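Local coordinates for protein Obg-like ATPase 1 (Schizosaccharomyces pombe, PDB 1NI3) that hydrolyses ATP, and GTP less efficiently, and negatively regulates the G2/M transition of the cell cycle, at residues 124-129 with 230-235; 308-313 with 377-382. One frame throughout, in Å; residues are numbered along the deposited sequence.

Contact 1. Residues 124-129 with 230-235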
# COMPACT_ATOMS: atom_id res chain seq x y z
N ARG A 124 13.26 2.84 -13.43
CA ARG A 124 13.78 3.92 -14.26
C ARG A 124 13.63 3.66 -15.75
O ARG A 124 14.00 2.59 -16.25
CB ARG A 124 15.25 4.18 -13.94
CG ARG A 124 15.90 5.20 -14.83
CD ARG A 124 17.25 5.60 -14.28
NE ARG A 124 17.84 6.69 -15.03
CZ ARG A 124 18.89 7.39 -14.61
NH1 ARG A 124 19.46 7.10 -13.45
NH2 ARG A 124 19.37 8.38 -15.36
N ALA A 125 13.07 4.64 -16.46
CA ALA A 125 12.85 4.54 -17.89
C ALA A 125 13.31 5.84 -18.54
O ALA A 125 12.77 6.28 -19.56
CB ALA A 125 11.38 4.33 -18.18
N PHE A 126 14.30 6.47 -17.93
CA PHE A 126 14.83 7.70 -18.46
C PHE A 126 16.34 7.57 -18.39
O PHE A 126 16.86 6.78 -17.60
CB PHE A 126 14.35 8.88 -17.63
CG PHE A 126 14.86 8.88 -16.22
CD1 PHE A 126 16.03 9.56 -15.89
CD2 PHE A 126 14.17 8.22 -15.22
CE1 PHE A 126 16.50 9.56 -14.58
CE2 PHE A 126 14.65 8.22 -13.91
CZ PHE A 126 15.81 8.90 -13.59
N ASP A 127 17.03 8.34 -19.22
CA ASP A 127 18.49 8.33 -19.25
C ASP A 127 19.09 9.73 -19.41
O ASP A 127 20.25 9.88 -19.75
CB ASP A 127 18.98 7.39 -20.38
CG ASP A 127 18.12 7.48 -21.64
OD1 ASP A 127 18.34 6.67 -22.56
OD2 ASP A 127 17.24 8.36 -21.71
N ASP A 128 18.26 10.75 -19.14
CA ASP A 128 18.68 12.16 -19.24
C ASP A 128 19.89 12.47 -18.35
O ASP A 128 20.39 13.59 -18.33
CB ASP A 128 17.52 13.09 -18.84
CG ASP A 128 16.42 13.16 -19.90
OD1 ASP A 128 15.23 13.17 -19.51
OD2 ASP A 128 16.74 13.23 -21.11
N ALA A 129 20.34 11.47 -17.59
CA ALA A 129 21.48 11.63 -16.71
C ALA A 129 22.74 11.17 -17.44
O ALA A 129 23.78 10.91 -16.81
CB ALA A 129 21.29 10.82 -15.43
N LEU A 230 6.32 1.70 -10.19
CA LEU A 230 6.16 3.05 -10.70
C LEU A 230 7.26 3.30 -11.74
O LEU A 230 8.40 3.57 -11.37
CB LEU A 230 6.27 4.07 -9.57
CG LEU A 230 5.25 3.99 -8.43
CD1 LEU A 230 5.50 5.14 -7.47
CD2 LEU A 230 3.83 4.06 -8.97
N VAL A 231 6.91 3.17 -13.02
CA VAL A 231 7.88 3.39 -14.10
C VAL A 231 8.06 4.88 -14.34
O VAL A 231 7.29 5.49 -15.06
CB VAL A 231 7.42 2.77 -15.44
CG1 VAL A 231 8.51 2.99 -16.50
CG2 VAL A 231 7.15 1.29 -15.28
N ASN A 232 9.11 5.46 -13.75
CA ASN A 232 9.39 6.88 -13.88
C ASN A 232 10.09 7.23 -15.18
O ASN A 232 11.21 6.78 -15.41
CB ASN A 232 10.24 7.35 -12.69
CG ASN A 232 10.53 8.83 -12.73
OD1 ASN A 232 9.68 9.61 -13.13
ND2 ASN A 232 11.72 9.22 -12.30
N MSE A 233 9.44 8.02 -16.03
CA MSE A 233 10.02 8.46 -17.29
C MSE A 233 9.94 9.99 -17.38
O MSE A 233 9.37 10.64 -16.51
CB MSE A 233 9.24 7.83 -18.42
CG MSE A 233 7.81 8.29 -18.47
SE MSE A 233 6.85 7.23 -19.78
CE MSE A 233 5.22 6.85 -19.06
N SER A 234 10.50 10.56 -18.45
CA SER A 234 10.53 12.02 -18.65
C SER A 234 9.16 12.63 -18.96
O SER A 234 8.30 11.97 -19.57
CB SER A 234 11.46 12.37 -19.79
OG SER A 234 11.06 11.80 -21.02
N GLU A 235 8.97 13.89 -18.57
CA GLU A 235 7.70 14.55 -18.82
C GLU A 235 7.35 14.35 -20.28
O GLU A 235 6.23 13.97 -20.62
CB GLU A 235 7.78 16.05 -18.51
CG GLU A 235 6.38 16.65 -18.38
CD GLU A 235 6.39 18.15 -18.18
OE1 GLU A 235 7.24 18.64 -17.40
OE2 GLU A 235 5.54 18.84 -18.78
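Ala125 and Asn232 join the two segments through the backbone. Ala125 N donates to Asn232 O at 3.0 Å, with an N-H...O angle of 147°. The same oxygen lies near the ring plane of Phe126, at its edge, with Phe126 CD2 3.3 Å from Asn232 O. One carbonyl thus meets both an amide and an aromatic edge.

The Asn232 side chain also reaches the ring. Its CG is anti to the backbone N (chi1 -178°), and Asn232 ND2 comes to 3.5 Å from Phe126 CE2. The ring and amide planes are 64° apart, so the amide is not stacked on the ring. Beside this polar patch, Ala125 CB packs on Val231 CG1 at 3.6 Å and more loosely on Met233 CB. Met233 is a selenomethionine here.

Arg124 NE sits above one face of the Phe126 ring, offset toward the rim. It also donates to Phe126 O at 2.8 Å, which holds the Arg124 side chain against the backbone of Phe126.

Farther out, Ser234 is the N-cap of the helix that follows, and its OG is hydrogen-bonded to Asp237.

Arg124 and Asn232 form a parallel bridge near the C-terminal ends of neighbouring strands, at the nucleotide-binding edge of the G domain's P-loop NTPase fold. The run Asn232-Met233-Ser234-Glu235 corresponds to the NKxD base-recognition (G4) motif of GTPases. It has the NxxE form of the YchF/OLA1 subfamily, consistent with the preference for ATP. Val31 and Met233 are both predicted to bind ATP.

Asn232 OD1 accepts from Val267 N, and Asn232 ND2 donates to Val31 O, in what is probably the P-loop. With both polar atoms bonded, the orientation of this buried amide is fixed beside the probable nucleotide site.

Contact 2. Residues 308-313 with 377-382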
# COMPACT_ATOMS: atom_id res chain seq x y z
N ILE A 308 -10.25 -0.28 3.33
CA ILE A 308 -11.50 0.32 2.90
C ILE A 308 -11.81 1.35 3.99
O ILE A 308 -11.04 1.50 4.94
CB ILE A 308 -12.66 -0.69 2.90
CG1 ILE A 308 -12.86 -1.26 4.31
CG2 ILE A 308 -12.39 -1.81 1.93
CD1 ILE A 308 -14.17 -2.00 4.51
N ASN A 309 -12.93 2.04 3.87
CA ASN A 309 -13.27 3.04 4.88
C ASN A 309 -14.76 3.26 5.00
O ASN A 309 -15.55 2.83 4.17
CB ASN A 309 -12.63 4.37 4.49
CG ASN A 309 -13.24 4.94 3.23
OD1 ASN A 309 -13.53 4.21 2.29
ND2 ASN A 309 -13.44 6.25 3.21
N TYR A 310 -15.13 3.93 6.08
CA TYR A 310 -16.51 4.29 6.32
C TYR A 310 -16.39 5.72 6.84
O TYR A 310 -15.29 6.14 7.22
CB TYR A 310 -17.16 3.36 7.35
CG TYR A 310 -16.71 3.54 8.78
CD1 TYR A 310 -15.72 2.73 9.33
CD2 TYR A 310 -17.32 4.49 9.59
CE1 TYR A 310 -15.35 2.87 10.67
CE2 TYR A 310 -16.95 4.63 10.92
CZ TYR A 310 -15.98 3.82 11.45
OH TYR A 310 -15.64 3.95 12.77
N PHE A 311 -17.47 6.49 6.84
CA PHE A 311 -17.37 7.87 7.30
C PHE A 311 -18.22 8.15 8.52
O PHE A 311 -19.00 7.32 8.95
CB PHE A 311 -17.82 8.86 6.21
CG PHE A 311 -17.32 8.52 4.85
CD1 PHE A 311 -18.04 7.67 4.02
CD2 PHE A 311 -16.12 9.05 4.39
CE1 PHE A 311 -17.57 7.35 2.76
CE2 PHE A 311 -15.64 8.73 3.13
CZ PHE A 311 -16.37 7.88 2.31
N THR A 312 -18.03 9.34 9.08
CA THR A 312 -18.83 9.79 10.21
C THR A 312 -19.11 11.24 9.85
O THR A 312 -18.27 12.12 10.05
CB THR A 312 -18.10 9.69 11.57
OG1 THR A 312 -16.93 10.50 11.57
CG2 THR A 312 -17.72 8.25 11.87
N CYS A 313 -20.29 11.48 9.28
CA CYS A 313 -20.68 12.82 8.85
C CYS A 313 -21.47 13.59 9.90
O CYS A 313 -22.15 13.02 10.75
CB CYS A 313 -21.50 12.70 7.58
SG CYS A 313 -20.72 11.61 6.40
N TYR A 377 -21.71 -7.62 12.07
CA TYR A 377 -21.86 -6.88 10.82
C TYR A 377 -20.52 -6.42 10.27
O TYR A 377 -19.79 -5.68 10.93
CB TYR A 377 -22.75 -5.65 11.01
CG TYR A 377 -22.82 -4.79 9.76
CD1 TYR A 377 -23.52 -5.22 8.63
CD2 TYR A 377 -22.15 -3.56 9.69
CE1 TYR A 377 -23.56 -4.46 7.47
CE2 TYR A 377 -22.18 -2.79 8.51
CZ TYR A 377 -22.89 -3.25 7.41
OH TYR A 377 -22.91 -2.53 6.23
N VAL A 378 -20.21 -6.87 9.06
CA VAL A 378 -18.98 -6.46 8.42
C VAL A 378 -19.28 -5.16 7.69
O VAL A 378 -20.18 -5.11 6.84
CB VAL A 378 -18.46 -7.51 7.41
CG1 VAL A 378 -17.87 -8.69 8.15
CG2 VAL A 378 -19.60 -7.97 6.52
N MSE A 379 -18.55 -4.11 8.04
CA MSE A 379 -18.73 -2.79 7.44
C MSE A 379 -18.66 -2.87 5.92
O MSE A 379 -18.04 -3.77 5.35
CB MSE A 379 -17.66 -1.83 7.95
CG MSE A 379 -17.60 -1.69 9.46
SE MSE A 379 -19.21 -0.87 10.18
CE MSE A 379 -18.70 1.00 10.11
N GLU A 380 -19.29 -1.91 5.27
CA GLU A 380 -19.28 -1.87 3.83
C GLU A 380 -18.64 -0.55 3.40
O GLU A 380 -18.96 0.52 3.91
CB GLU A 380 -20.70 -2.00 3.29
CG GLU A 380 -21.33 -3.34 3.66
CD GLU A 380 -22.78 -3.46 3.23
OE1 GLU A 380 -23.07 -3.25 2.03
OE2 GLU A 380 -23.63 -3.76 4.10
N SER A 381 -17.69 -0.66 2.47
CA SER A 381 -16.97 0.49 1.97
C SER A 381 -17.91 1.64 1.68
O SER A 381 -18.85 1.50 0.91
CB SER A 381 -16.22 0.11 0.69
OG SER A 381 -15.36 1.15 0.29
N GLY A 382 -17.65 2.77 2.33
CA GLY A 382 -18.48 3.93 2.11
C GLY A 382 -19.53 4.14 3.18
O GLY A 382 -20.08 5.23 3.32
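Met379, a selenomethionine, lays its methyl on the ring of Tyr310. Met379 CE is 3.6 Å from the centroid of the Tyr310 ring and 16° off the ring normal, a CH-pi contact over the face. The selenium stands farther off and meets the ring obliquely, as a Met-aromatic contact. The chain is bent at chi3, which turns CE toward the ring. Trp321 also meets the Tyr310 ring, and Tyr310 OH is hydrogen-bonded to Ala332 O.

Both segments belong to the TGS domain, a ubiquitin-like fold. Here the loop between strands 372-374 and 384-386 runs steeply across strand 307-312.

Two residues on from Met379, Ser381 CA makes a CA-H...O contact of 3.5 Å with Asn309 O. Ser381 OG is hydrogen-bonded to Arg69 NH1 of helix 68-77.

Gly382 N then donates to the same oxygen, Asn309 O, at 2.8 Å and nearly straight (177°). Gly382 has a positive phi of 99°, and at its backbone angles a CB would press against the carbonyl of Ser381. Its own oxygen lies in plane at the edge of the Phe311 ring, with Gly382 O 3.3 Å from Phe311 CD1.

Both segments of contact 1 precede both of contact 2 along the chain. The centres of the two contacts are about 38 Å apart, and their nearest atoms about 19 Å. Contact 1 is in the OBG-type G domain, contact 2 in the TGS domain. Both nevertheless reach one mixed, branched or curled sheet. Strands 118-124 and 227-232 are neighbours in it, while strand 307-312 joins it through 317-324, which pairs with 81-90. The pairing of strand 317-324 with 81-90 thus joins the two parts of the monomer. Contact 1 holds Met233, predicted to bind ATP, and neighbours Val31. Contact 2 is away from the predicted sites.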